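Local coordinates for endoglucanase (Clostridium thermocellum, PDB 2YIK), which probably hydrolyses internal beta-1,4-glucosidic bonds of cellulose, as a glycoside hydrolase family 9 cellulase with bound zinc and calcium ions, at residues Y46-F50 with L471-L475; A53-G59 with W68-V74; D76-L81 with G106-S111; E127-A131 with F161-F165. All coordinates share one frame; numbering follows the deposited sequence.

Contact 1: Y46-F50 with L471-L475; sequences YSMFF and LYGAL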
loop_
_atom_site.group_PDB
_atom_site.type_symbol
_atom_site.label_atom_id
_atom_site.label_comp_id
_atom_site.label_asym_id
_atom_site.label_seq_id
_atom_site.Cartn_x
_atom_site.Cartn_y
_atom_site.Cartn_z
ATOM N N TYR A 46 -14.922 2.566 8.203
ATOM C CA TYR A 46 -14.938 1.147 7.886
ATOM C C TYR A 46 -13.721 0.662 7.097
ATOM O O TYR A 46 -13.181 -0.405 7.387
ATOM C CB TYR A 46 -16.214 0.797 7.112
ATOM C CG TYR A 46 -17.426 0.530 7.982
ATOM C CD1 TYR A 46 -17.800 1.422 8.985
ATOM C CD2 TYR A 46 -18.210 -0.606 7.785
ATOM C CE1 TYR A 46 -18.921 1.193 9.770
ATOM C CE2 TYR A 46 -19.337 -0.848 8.566
ATOM C CZ TYR A 46 -19.688 0.057 9.556
ATOM O OH TYR A 46 -20.810 -0.165 10.324
ATOM N N SER A 47 -13.285 1.445 6.113
ATOM C CA SER A 47 -12.159 1.047 5.262
ATOM C C SER A 47 -10.909 0.531 5.974
ATOM O O SER A 47 -10.274 -0.406 5.494
ATOM C CB SER A 47 -11.759 2.192 4.310
ATOM O OG SER A 47 -11.098 3.249 4.983
ATOM N N MET A 48 -10.554 1.122 7.110
ATOM C CA MET A 48 -9.349 0.694 7.816
ATOM C C MET A 48 -9.458 -0.623 8.561
ATOM O O MET A 48 -8.442 -1.263 8.842
ATOM C CB MET A 48 -8.868 1.794 8.767
ATOM C CG MET A 48 -8.293 2.981 8.023
ATOM S SD MET A 48 -7.809 4.387 9.042
ATOM C CE MET A 48 -9.325 5.247 9.146
ATOM N N PHE A 49 -10.676 -1.046 8.871
ATOM C CA PHE A 49 -10.851 -2.293 9.601
ATOM C C PHE A 49 -10.346 -3.524 8.876
ATOM O O PHE A 49 -10.117 -4.555 9.504
ATOM C CB PHE A 49 -12.313 -2.466 10.006
ATOM C CG PHE A 49 -12.674 -1.670 11.214
ATOM C CD1 PHE A 49 -12.506 -2.200 12.493
ATOM C CD2 PHE A 49 -13.115 -0.361 11.082
ATOM C CE1 PHE A 49 -12.766 -1.423 13.623
ATOM C CE2 PHE A 49 -13.376 0.418 12.194
ATOM C CZ PHE A 49 -13.204 -0.112 13.470
ATOM N N PHE A 50 -10.156 -3.426 7.564
ATOM C CA PHE A 50 -9.635 -4.573 6.835
ATOM C C PHE A 50 -8.219 -4.821 7.318
ATOM O O PHE A 50 -7.770 -5.960 7.399
ATOM C CB PHE A 50 -9.582 -4.331 5.325
ATOM C CG PHE A 50 -8.926 -5.464 4.579
ATOM C CD1 PHE A 50 -9.592 -6.669 4.394
ATOM C CD2 PHE A 50 -7.625 -5.337 4.092
ATOM C CE1 PHE A 50 -8.959 -7.744 3.777
ATOM C CE2 PHE A 50 -6.985 -6.402 3.476
ATOM C CZ PHE A 50 -7.658 -7.603 3.301
ATOM N N LEU A 471 -16.024 -9.111 7.844
ATOM C CA LEU A 471 -14.785 -8.429 7.462
ATOM C C LEU A 471 -15.094 -6.975 7.099
ATOM O O LEU A 471 -14.967 -6.574 5.942
ATOM C CB LEU A 471 -14.164 -9.152 6.261
ATOM C CG LEU A 471 -12.772 -8.793 5.729
ATOM C CD1 LEU A 471 -11.696 -9.191 6.747
ATOM C CD2 LEU A 471 -12.546 -9.526 4.404
ATOM N N TYR A 472 -15.492 -6.189 8.095
ATOM C CA TYR A 472 -15.848 -4.782 7.897
ATOM C C TYR A 472 -14.845 -3.965 7.095
ATOM O O TYR A 472 -13.642 -4.027 7.351
ATOM C CB TYR A 472 -16.054 -4.094 9.251
ATOM C CG TYR A 472 -17.309 -4.501 9.983
ATOM C CD1 TYR A 472 -18.560 -4.061 9.550
ATOM C CD2 TYR A 472 -17.249 -5.339 11.097
ATOM C CE1 TYR A 472 -19.721 -4.440 10.205
ATOM C CE2 TYR A 472 -18.410 -5.735 11.765
ATOM C CZ TYR A 472 -19.643 -5.278 11.315
ATOM O OH TYR A 472 -20.795 -5.638 11.980
ATOM N N GLY A 473 -15.355 -3.211 6.121
ATOM C CA GLY A 473 -14.515 -2.337 5.321
ATOM C C GLY A 473 -13.701 -2.890 4.174
ATOM O O GLY A 473 -13.039 -2.128 3.469
ATOM N N ALA A 474 -13.730 -4.201 3.977
ATOM C CA ALA A 474 -12.972 -4.793 2.881
ATOM C C ALA A 474 -13.612 -4.442 1.534
ATOM O O ALA A 474 -14.830 -4.549 1.372
ATOM C CB ALA A 474 -12.908 -6.306 3.045
ATOM N N LEU A 475 -12.787 -4.011 0.583
ATOM C CA LEU A 475 -13.260 -3.675 -0.759
ATOM C C LEU A 475 -12.875 -4.864 -1.623
ATOM O O LEU A 475 -11.691 -5.112 -1.849
ATOM C CB LEU A 475 -12.571 -2.413 -1.285
ATOM C CG LEU A 475 -12.840 -2.032 -2.746
ATOM C CD1 LEU A 475 -14.299 -1.651 -2.929
ATOM C CD2 LEU A 475 -11.938 -0.865 -3.145
HETATM O O HOH W 1 -12.438 -6.286 8.619
#

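Contact 2: A53-G59 with W68-V74; sequences ANMCGTG and WRGDCHV. With ZN (zinc ion), chain E.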
loop_
_atom_site.group_PDB
_atom_site.type_symbol
_atom_site.label_atom_id
_atom_site.label_comp_id
_atom_site.label_asym_id
_atom_site.label_seq_id
_atom_site.Cartn_x
_atom_site.Cartn_y
_atom_site.Cartn_z
ATOM N N ALA A 53 -8.054 -6.813 10.396
ATOM C CA ALA A 53 -8.322 -8.218 10.115
ATOM C C ALA A 53 -7.111 -8.961 9.577
ATOM O O ALA A 53 -7.073 -10.190 9.622
ATOM C CB ALA A 53 -9.487 -8.342 9.136
ATOM N N ASN A 54 -6.127 -8.224 9.067
ATOM C CA ASN A 54 -4.924 -8.845 8.520
ATOM C C ASN A 54 -3.661 -8.668 9.356
ATOM O O ASN A 54 -2.581 -9.068 8.925
ATOM C CB ASN A 54 -4.639 -8.342 7.094
ATOM C CG ASN A 54 -5.479 -9.047 6.034
ATOM O OD1 ASN A 54 -5.053 -9.202 4.885
ATOM N ND2 ASN A 54 -6.680 -9.457 6.409
ATOM N N MET A 55 -3.775 -8.064 10.535
ATOM C CA MET A 55 -2.597 -7.896 11.385
ATOM C C MET A 55 -1.996 -9.265 11.711
ATOM O O MET A 55 -2.708 -10.235 11.956
ATOM C CB MET A 55 -2.958 -7.142 12.661
ATOM C CG MET A 55 -3.241 -5.674 12.390
ATOM S SD MET A 55 -3.638 -4.724 13.864
ATOM C CE MET A 55 -3.434 -3.052 13.229
ATOM N N CYS A 56 -0.672 -9.324 11.716
ATOM C CA CYS A 56 0.051 -10.564 11.937
ATOM C C CYS A 56 1.094 -10.442 13.051
ATOM O O CYS A 56 1.551 -9.344 13.367
ATOM C CB CYS A 56 0.719 -10.942 10.606
ATOM S SG CYS A 56 1.687 -12.454 10.537
ATOM N N GLY A 57 1.449 -11.571 13.659
ATOM C CA GLY A 57 2.467 -11.557 14.698
ATOM C C GLY A 57 2.050 -11.552 16.155
ATOM O O GLY A 57 0.928 -11.910 16.507
ATOM N N THR A 58 2.982 -11.123 17.003
ATOM C CA THR A 58 2.786 -11.065 18.445
ATOM C C THR A 58 2.081 -9.803 18.932
ATOM O O THR A 58 1.794 -9.668 20.119
ATOM C CB THR A 58 4.141 -11.176 19.178
ATOM O OG1 THR A 58 5.005 -10.109 18.763
ATOM C CG2 THR A 58 4.805 -12.503 18.857
ATOM N N GLY A 59 1.798 -8.878 18.026
ATOM C CA GLY A 59 1.136 -7.661 18.450
ATOM C C GLY A 59 -0.307 -7.503 18.019
ATOM O O GLY A 59 -0.857 -6.408 18.128
ATOM N N TRP A 68 -12.167 -11.019 17.106
ATOM C CA TRP A 68 -11.931 -12.344 16.553
ATOM C C TRP A 68 -10.533 -12.547 15.968
ATOM O O TRP A 68 -10.259 -13.578 15.342
ATOM C CB TRP A 68 -12.993 -12.691 15.512
ATOM C CG TRP A 68 -13.245 -11.621 14.511
ATOM C CD1 TRP A 68 -14.087 -10.560 14.644
ATOM C CD2 TRP A 68 -12.696 -11.542 13.189
ATOM N NE1 TRP A 68 -14.102 -9.821 13.484
ATOM C CE2 TRP A 68 -13.252 -10.394 12.583
ATOM C CE3 TRP A 68 -11.776 -12.315 12.472
ATOM C CZ2 TRP A 68 -12.939 -10.023 11.268
ATOM C CZ3 TRP A 68 -11.464 -11.943 11.167
ATOM C CH2 TRP A 68 -12.037 -10.799 10.583
ATOM N N ARG A 69 -9.652 -11.566 16.156
ATOM C CA ARG A 69 -8.266 -11.691 15.689
ATOM C C ARG A 69 -7.322 -11.702 16.899
ATOM O O ARG A 69 -7.413 -10.845 17.776
ATOM C CB ARG A 69 -7.862 -10.533 14.767
ATOM C CG ARG A 69 -8.361 -10.616 13.317
ATOM C CD ARG A 69 -8.016 -11.947 12.661
ATOM N NE ARG A 69 -6.748 -12.504 13.133
ATOM C CZ ARG A 69 -5.540 -12.058 12.799
ATOM N NH1 ARG A 69 -5.408 -11.029 11.970
ATOM N NH2 ARG A 69 -4.460 -12.643 13.306
ATOM N N GLY A 70 -6.435 -12.691 16.951
ATOM C CA GLY A 70 -5.469 -12.778 18.039
ATOM C C GLY A 70 -4.084 -12.963 17.438
ATOM O O GLY A 70 -3.951 -13.050 16.215
ATOM N N ASP A 71 -3.053 -13.034 18.277
ATOM C CA ASP A 71 -1.685 -13.219 17.796
ATOM C C ASP A 71 -1.600 -14.432 16.881
ATOM O O ASP A 71 -2.234 -15.453 17.136
ATOM C CB ASP A 71 -0.714 -13.411 18.969
ATOM C CG ASP A 71 -0.581 -12.173 19.825
ATOM O OD1 ASP A 71 -1.060 -11.106 19.403
ATOM O OD2 ASP A 71 0.015 -12.257 20.921
ATOM N N CYS A 72 -0.807 -14.322 15.820
ATOM C CA CYS A 72 -0.665 -15.423 14.875
ATOM C C CYS A 72 0.754 -15.528 14.338
ATOM O O CYS A 72 1.509 -14.556 14.371
ATOM C CB CYS A 72 -1.627 -15.234 13.702
ATOM S SG CYS A 72 -1.432 -13.630 12.890
ATOM N N HIS A 73 1.088 -16.707 13.817
ATOM C CA HIS A 73 2.410 -16.983 13.266
ATOM C C HIS A 73 3.474 -16.382 14.173
ATOM O O HIS A 73 4.452 -15.793 13.704
ATOM C CB HIS A 73 2.522 -16.409 11.850
ATOM C CG HIS A 73 1.376 -16.789 10.965
ATOM N ND1 HIS A 73 0.345 -15.927 10.665
ATOM C CD2 HIS A 73 1.058 -17.972 10.381
ATOM C CE1 HIS A 73 -0.560 -16.558 9.938
ATOM N NE2 HIS A 73 -0.151 -17.800 9.753
ATOM N N VAL A 74 3.280 -16.539 15.481
ATOM C CA VAL A 74 4.229 -15.988 16.432
ATOM C C VAL A 74 5.615 -16.615 16.293
ATOM O O VAL A 74 6.596 -16.056 16.777
ATOM C CB VAL A 74 3.712 -16.111 17.894
ATOM C CG1 VAL A 74 2.383 -15.367 18.031
ATOM C CG2 VAL A 74 3.558 -17.577 18.289
HETATM ZN ZN ZN E . -0.171 -13.953 10.967
#

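Contact 3: D76-L81 with G106-S111; sequences DARLPL and GKVDVS. With CA (calcium ion), chain D.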
loop_
_atom_site.group_PDB
_atom_site.type_symbol
_atom_site.label_atom_id
_atom_site.label_comp_id
_atom_site.label_asym_id
_atom_site.label_seq_id
_atom_site.Cartn_x
_atom_site.Cartn_y
_atom_site.Cartn_z
ATOM N N ASP A 76 7.244 -16.560 13.803
ATOM C CA ASP A 76 7.935 -15.648 12.884
ATOM C C ASP A 76 8.940 -14.854 13.715
ATOM O O ASP A 76 9.984 -14.426 13.216
ATOM C CB ASP A 76 6.973 -14.618 12.266
ATOM C CG ASP A 76 6.074 -15.195 11.182
ATOM O OD1 ASP A 76 6.266 -16.358 10.765
ATOM O OD2 ASP A 76 5.167 -14.451 10.740
ATOM N N ALA A 77 8.594 -14.649 14.985
ATOM C CA ALA A 77 9.428 -13.886 15.904
ATOM C C ALA A 77 10.687 -14.631 16.344
ATOM O O ALA A 77 11.563 -14.053 16.981
ATOM C CB ALA A 77 8.608 -13.466 17.126
ATOM N N ARG A 78 10.769 -15.910 15.995
ATOM C CA ARG A 78 11.919 -16.733 16.341
ATOM C C ARG A 78 12.358 -17.534 15.131
ATOM O O ARG A 78 12.583 -18.741 15.233
ATOM C CB ARG A 78 11.575 -17.718 17.459
ATOM C CG ARG A 78 11.218 -17.117 18.801
ATOM C CD ARG A 78 10.039 -17.909 19.359
ATOM N NE ARG A 78 9.914 -19.209 18.684
ATOM C CZ ARG A 78 8.794 -19.929 18.624
ATOM N NH1 ARG A 78 7.682 -19.481 19.199
ATOM N NH2 ARG A 78 8.780 -21.092 17.968
ATOM N N LEU A 79 12.459 -16.875 13.979
ATOM C CA LEU A 79 12.889 -17.549 12.755
ATOM C C LEU A 79 14.342 -18.007 12.897
ATOM O O LEU A 79 15.209 -17.206 13.241
ATOM C CB LEU A 79 12.790 -16.592 11.570
ATOM C CG LEU A 79 13.205 -17.180 10.220
ATOM C CD1 LEU A 79 12.210 -18.244 9.809
ATOM C CD2 LEU A 79 13.265 -16.090 9.170
ATOM N N PRO A 80 14.626 -19.300 12.645
ATOM C CA PRO A 80 16.007 -19.778 12.766
ATOM C C PRO A 80 16.907 -19.161 11.708
ATOM O O PRO A 80 16.563 -19.122 10.529
ATOM C CB PRO A 80 15.873 -21.291 12.587
ATOM C CG PRO A 80 14.506 -21.572 13.132
ATOM C CD PRO A 80 13.697 -20.437 12.519
ATOM N N LEU A 81 18.072 -18.695 12.135
ATOM C CA LEU A 81 19.015 -18.072 11.224
ATOM C C LEU A 81 19.904 -19.104 10.531
ATOM O O LEU A 81 20.971 -19.445 11.032
ATOM C CB LEU A 81 19.877 -17.059 11.990
ATOM C CG LEU A 81 20.931 -16.266 11.209
ATOM C CD1 LEU A 81 20.261 -15.430 10.124
ATOM C CD2 LEU A 81 21.704 -15.373 12.174
ATOM N N GLY A 106 20.625 -17.454 17.810
ATOM C CA GLY A 106 20.379 -18.150 16.553
ATOM C C GLY A 106 19.016 -17.961 15.906
ATOM O O GLY A 106 18.633 -18.726 15.018
ATOM N N LYS A 107 18.281 -16.943 16.338
ATOM C CA LYS A 107 16.961 -16.677 15.785
ATOM C C LYS A 107 16.769 -15.192 15.488
ATOM O O LYS A 107 17.407 -14.353 16.095
ATOM C CB LYS A 107 15.894 -17.160 16.772
ATOM C CG LYS A 107 15.820 -18.675 16.891
ATOM C CD LYS A 107 15.515 -19.107 18.310
ATOM C CE LYS A 107 15.285 -20.621 18.408
ATOM N NZ LYS A 107 15.801 -21.349 17.209
ATOM N N VAL A 108 15.921 -14.859 14.524
ATOM C CA VAL A 108 15.664 -13.453 14.240
ATOM C C VAL A 108 14.162 -13.233 14.295
ATOM O O VAL A 108 13.382 -14.168 14.104
ATOM C CB VAL A 108 16.206 -13.022 12.861
ATOM C CG1 VAL A 108 17.727 -13.172 12.831
ATOM C CG2 VAL A 108 15.553 -13.836 11.769
ATOM N N ASP A 109 13.763 -11.997 14.569
ATOM C CA ASP A 109 12.356 -11.643 14.665
ATOM C C ASP A 109 11.851 -10.914 13.414
ATOM O O ASP A 109 12.158 -9.742 13.200
ATOM C CB ASP A 109 12.145 -10.766 15.905
ATOM C CG ASP A 109 10.689 -10.400 16.131
ATOM O OD1 ASP A 109 9.817 -10.813 15.332
ATOM O OD2 ASP A 109 10.414 -9.688 17.123
ATOM N N VAL A 110 11.091 -11.615 12.577
ATOM C CA VAL A 110 10.531 -10.996 11.378
ATOM C C VAL A 110 9.007 -11.056 11.471
ATOM O O VAL A 110 8.303 -11.190 10.467
ATOM C CB VAL A 110 11.008 -11.687 10.070
ATOM C CG1 VAL A 110 12.494 -11.430 9.859
ATOM C CG2 VAL A 110 10.725 -13.166 10.119
ATOM N N SER A 111 8.511 -10.940 12.699
ATOM C CA SER A 111 7.083 -10.968 12.969
ATOM C C SER A 111 6.483 -9.571 12.835
ATOM O O SER A 111 7.198 -8.565 12.824
ATOM C CB SER A 111 6.818 -11.486 14.385
ATOM O OG SER A 111 7.160 -10.509 15.356
HETATM CA CA CA D . 18.291 -13.279 18.058
#

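Contact 4: E127-A131 with F161-F165; sequences EAYAA and FNDYF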
loop_
_atom_site.group_PDB
_atom_site.type_symbol
_atom_site.label_atom_id
_atom_site.label_comp_id
_atom_site.label_asym_id
_atom_site.label_seq_id
_atom_site.Cartn_x
_atom_site.Cartn_y
_atom_site.Cartn_z
ATOM N N GLU A 127 3.128 -5.131 0.376
ATOM C CA GLU A 127 3.099 -4.723 1.787
ATOM C C GLU A 127 3.546 -3.251 1.850
ATOM O O GLU A 127 2.904 -2.414 2.495
ATOM C CB GLU A 127 4.053 -5.595 2.622
ATOM C CG GLU A 127 4.042 -5.334 4.135
ATOM C CD GLU A 127 2.970 -6.129 4.885
ATOM O OE1 GLU A 127 2.495 -7.149 4.351
ATOM O OE2 GLU A 127 2.616 -5.747 6.021
ATOM N N ALA A 128 4.644 -2.940 1.167
ATOM C CA ALA A 128 5.162 -1.576 1.134
ATOM C C ALA A 128 4.212 -0.651 0.368
ATOM O O ALA A 128 4.046 0.508 0.731
ATOM C CB ALA A 128 6.556 -1.551 0.497
ATOM N N TYR A 129 3.591 -1.164 -0.694
ATOM C CA TYR A 129 2.663 -0.346 -1.465
ATOM C C TYR A 129 1.478 0.087 -0.611
ATOM O O TYR A 129 1.062 1.241 -0.662
ATOM C CB TYR A 129 2.137 -1.099 -2.691
ATOM C CG TYR A 129 0.922 -0.441 -3.314
ATOM C CD1 TYR A 129 -0.369 -0.742 -2.867
ATOM C CD2 TYR A 129 1.062 0.534 -4.304
ATOM C CE1 TYR A 129 -1.488 -0.090 -3.385
ATOM C CE2 TYR A 129 -0.049 1.196 -4.831
ATOM C CZ TYR A 129 -1.325 0.879 -4.364
ATOM O OH TYR A 129 -2.417 1.545 -4.863
ATOM N N ALA A 130 0.934 -0.844 0.169
ATOM C CA ALA A 130 -0.211 -0.536 1.010
ATOM C C ALA A 130 0.179 0.473 2.072
ATOM O O ALA A 130 -0.523 1.458 2.295
ATOM C CB ALA A 130 -0.751 -1.808 1.655
ATOM N N ALA A 131 1.315 0.226 2.712
ATOM C CA ALA A 131 1.828 1.105 3.755
ATOM C C ALA A 131 2.070 2.529 3.256
ATOM O O ALA A 131 1.713 3.497 3.919
ATOM C CB ALA A 131 3.129 0.529 4.328
ATOM N N PHE A 161 2.661 -1.191 10.186
ATOM C CA PHE A 161 3.319 -1.470 8.898
ATOM C C PHE A 161 4.806 -1.139 8.990
ATOM O O PHE A 161 5.667 -1.979 8.759
ATOM C CB PHE A 161 2.763 -0.596 7.761
ATOM C CG PHE A 161 1.646 -1.221 6.973
ATOM C CD1 PHE A 161 1.866 -2.340 6.168
ATOM C CD2 PHE A 161 0.382 -0.646 6.985
ATOM C CE1 PHE A 161 0.834 -2.867 5.385
ATOM C CE2 PHE A 161 -0.648 -1.160 6.213
ATOM C CZ PHE A 161 -0.426 -2.275 5.408
ATOM N N ASN A 162 5.086 0.116 9.321
ATOM C CA ASN A 162 6.451 0.600 9.392
ATOM C C ASN A 162 7.339 0.036 10.507
ATOM O O ASN A 162 8.556 -0.037 10.337
ATOM C CB ASN A 162 6.440 2.130 9.417
ATOM C CG ASN A 162 5.883 2.722 8.126
ATOM O OD1 ASN A 162 4.733 3.180 8.071
ATOM N ND2 ASN A 162 6.695 2.700 7.074
ATOM N N ASP A 163 6.760 -0.355 11.637
ATOM C CA ASP A 163 7.589 -0.929 12.694
ATOM C C ASP A 163 8.054 -2.300 12.214
ATOM O O ASP A 163 9.135 -2.765 12.572
ATOM C CB ASP A 163 6.812 -1.058 14.011
ATOM C CG ASP A 163 6.490 0.292 14.630
ATOM O OD1 ASP A 163 7.186 1.272 14.308
ATOM O OD2 ASP A 163 5.551 0.375 15.449
ATOM N N TYR A 164 7.221 -2.933 11.387
ATOM C CA TYR A 164 7.535 -4.237 10.820
ATOM C C TYR A 164 8.714 -4.064 9.857
ATOM O O TYR A 164 9.677 -4.826 9.911
ATOM C CB TYR A 164 6.303 -4.794 10.091
ATOM C CG TYR A 164 6.551 -5.961 9.154
ATOM C CD1 TYR A 164 7.099 -7.159 9.611
ATOM C CD2 TYR A 164 6.178 -5.878 7.811
ATOM C CE1 TYR A 164 7.263 -8.252 8.751
ATOM C CE2 TYR A 164 6.337 -6.952 6.945
ATOM C CZ TYR A 164 6.879 -8.139 7.415
ATOM O OH TYR A 164 7.033 -9.205 6.551
ATOM N N PHE A 165 8.642 -3.052 8.995
ATOM C CA PHE A 165 9.719 -2.789 8.046
ATOM C C PHE A 165 11.030 -2.541 8.804
ATOM O O PHE A 165 12.071 -3.112 8.478
ATOM C CB PHE A 165 9.402 -1.562 7.173
ATOM C CG PHE A 165 8.150 -1.694 6.335
ATOM C CD1 PHE A 165 7.775 -2.918 5.787
ATOM C CD2 PHE A 165 7.365 -0.573 6.064
ATOM C CE1 PHE A 165 6.637 -3.026 4.981
ATOM C CE2 PHE A 165 6.227 -0.668 5.262
ATOM C CZ PHE A 165 5.861 -1.896 4.717
#

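Contact 1: Y46-F50 with L471-L475
Tyr46 meets the ring of Tyr472 at an angle, CE2 of Tyr46 lying 3.4 Å from CD1 of Tyr472. The rings meet obliquely, with their planes at 88°. The contact joins the stretch where helix 40-47 gives way to helix 49-54 to a type II beta turn, Leu471 to Ala474, in the catalytic domain of a family 9 glycoside hydrolase. This fold is an (alpha/alpha)6 barrel. Gly473 sits in the turn with positive phi, and its CA lies 3.1 Å from Tyr46 O in a CA-H...O contact. Gly473 has no side chain, and its CA lies 4.1 Å from Ser47 CA. Tyr46 O also accepts the backbone N-H of Phe49. The OH of Tyr46 bonds to Asp524, which ties the ring to the C-terminal part of the modelled chain. Phe49 touches Tyr472 O through its CB, while its ring leads away and meets His153 edge-to-face. Phe50 has CG anti to its backbone N (chi1 175°), which sets its ring against Leu471 and Ala474. Its CD1 comes within 3.6 Å of Ala474 CB. The same CD1 lies 4.0 Å from Leu471 CD1. Leu471 also packs on His452, the residue after the predicted active-site His451. A water bridges the backbones: it donates to Tyr472 O at 2.9 Å and, weakly, to Phe49 O.

Contact 2: A53-G59 with W68-V74
The zinc site of this family 9 catalytic domain joins the loop after helix 49-54 to the loop before strand 79-80. Cys56 SG, Cys72 SG and His73 ND1 bind the ion, and His115 completes the Cys2His2 set. The zinc lies 2.4 Å from Cys56 SG and 2.1 Å from His73 ND1. Cys56 has SG anti to its backbone N (chi1 -179°), whereas SG of Cys72 stands between its own backbone N and carbonyl carbon (chi1 55°). These different rotations bring Cys56 SG and Cys72 SG, 4.1 Å apart, to one metal. The far nitrogen of the His73 ring, NE2, bonds to Asp200, so both ring nitrogens are engaged and the ring's rotation is fixed.

Beside the site, Arg69 reaches across on a chain bent at chi2 and chi3. Its NH1 donates to two carbonyls of the opposite backbone. The bond from NH1 to Met55 O is 2.8 Å, lies in the carbonyl plane and uses a lone pair. The bond from NH1 to Ala53 O is 3.0 Å, but there the donor stands above the carbonyl plane. NE of Arg69 forms a salt bridge with Glu198, which probably helps fix the guanidinium with its edge turned to these carbonyls. Ala53 CB packs on CH2 of Trp68, whose ring stacks on Tyr469. At the other end, CG2 of Thr58 touches CG1 of Val74. Between the two ends, Cys72 N donates to Gly57 O at 3.0 Å, tilted 32° from the carbonyl plane.

Contact 3: D76-L81 with G106-S111
Segments 76-81 and 106-111 run antiparallel, joined by a short two-stranded sheet, 79-80 with 107-108. Leu79 and Val108 form a hydrogen-bonded pair: Val108 N donates to Leu79 O at 2.8 Å and Leu79 N to Val108 O at 2.9 Å. Pro80 and Lys107 are the non-hydrogen-bonded pair. Beyond the strands, Leu81 N donates to Gly106 O in a nearly straight bond, and Val110 N donates to Asp76 O from above the carbonyl plane.

On one face, Leu79 and Val108 lie side by side and point the same way. CD2 of Leu79 also meets CG2 of Val110 at 4.0 Å. On the other face, CG of Lys107 lies 3.6 Å from Arg78 O. The backbone O of Lys107 binds calcium at 2.4 Å; Asp101, Asp103 and Asp105 are among its other ligands. The calcium loop thus runs directly into the strand. Asp109 makes an Asx turn. Its OD1 accepts both OG and the backbone N of Ser111, the hydroxyl on its syn lone pair, and two bonds hold the carboxylate beside Ala77 CB, 3.4 Å from OD1. Asp76 CB packs on Ser111, while its carboxylate forms a salt bridge with Arg204.

Around this small sheet, Leu81 packs on Ile93 and Leu100 of helix 90-100, and Val110 and Asp76 reach Val184 of strand 177-184.

Contact 4: E127-A131 with F161-F165
Phe161 presents one ring face to Ala131, whose CB makes a CH-pi contact 3.9 Å from the ring centroid. Phe161 lies on helix 151-167 of the helical barrel, and Ala131 on helix 124-140; segments 127-131 and 161-165 cross at -140°, their axes 10.5 Å apart. CZ of Phe161 also touches Ala130 CB at 3.8 Å, and its CE1 lies 3.4 Å from Glu127 OE2. That oxygen accepts the backbone N-H of Phe114, so the buried carboxylate has a polar partner among the rings. Tyr164 follows one turn later. Its ring edge meets CG of Glu127, and the ring and carboxylate planes are 68° apart. Glu127 extends CG anti to its backbone N (chi1 -176°) and then bends at chi2, which lays the chain between these aromatics. Phe165 comes last and wedges in edge-on. Its CE1 touches Glu127 CG at 3.6 Å, while CE2 lies 3.5 Å from Ala131 CB. Its CZ reaches Ala128 CA. Helix 216-233 packs alongside, with Ser225 against Ala131 and Phe165, and Ile499 of helix 499-516 meets Ala130.

How the contacts relate
Contacts 1, 2 and 4 are buried, while contact 3 is only partly so. Contact 4 lies closest to the chain centre, its own centre about 7 Å from it, and contact 3 farthest, about 25 Å. Their chemistry changes along the way: aromatic and alanine packing between helices in contact 4, ring packing on a turn in contact 1, metal and arginine bonds in contact 2, strand pairing and calcium in contact 3. Contacts 1 and 2 share helix 49-54 and meet where Leu471 CD1 packs on Ala53 CB. Contact 2 meets contact 3 at Thr58 and Ala77. Contact 3 reaches contact 4 through the backbone oxygens of Val110 and Ser111, which touch the Tyr164 ring.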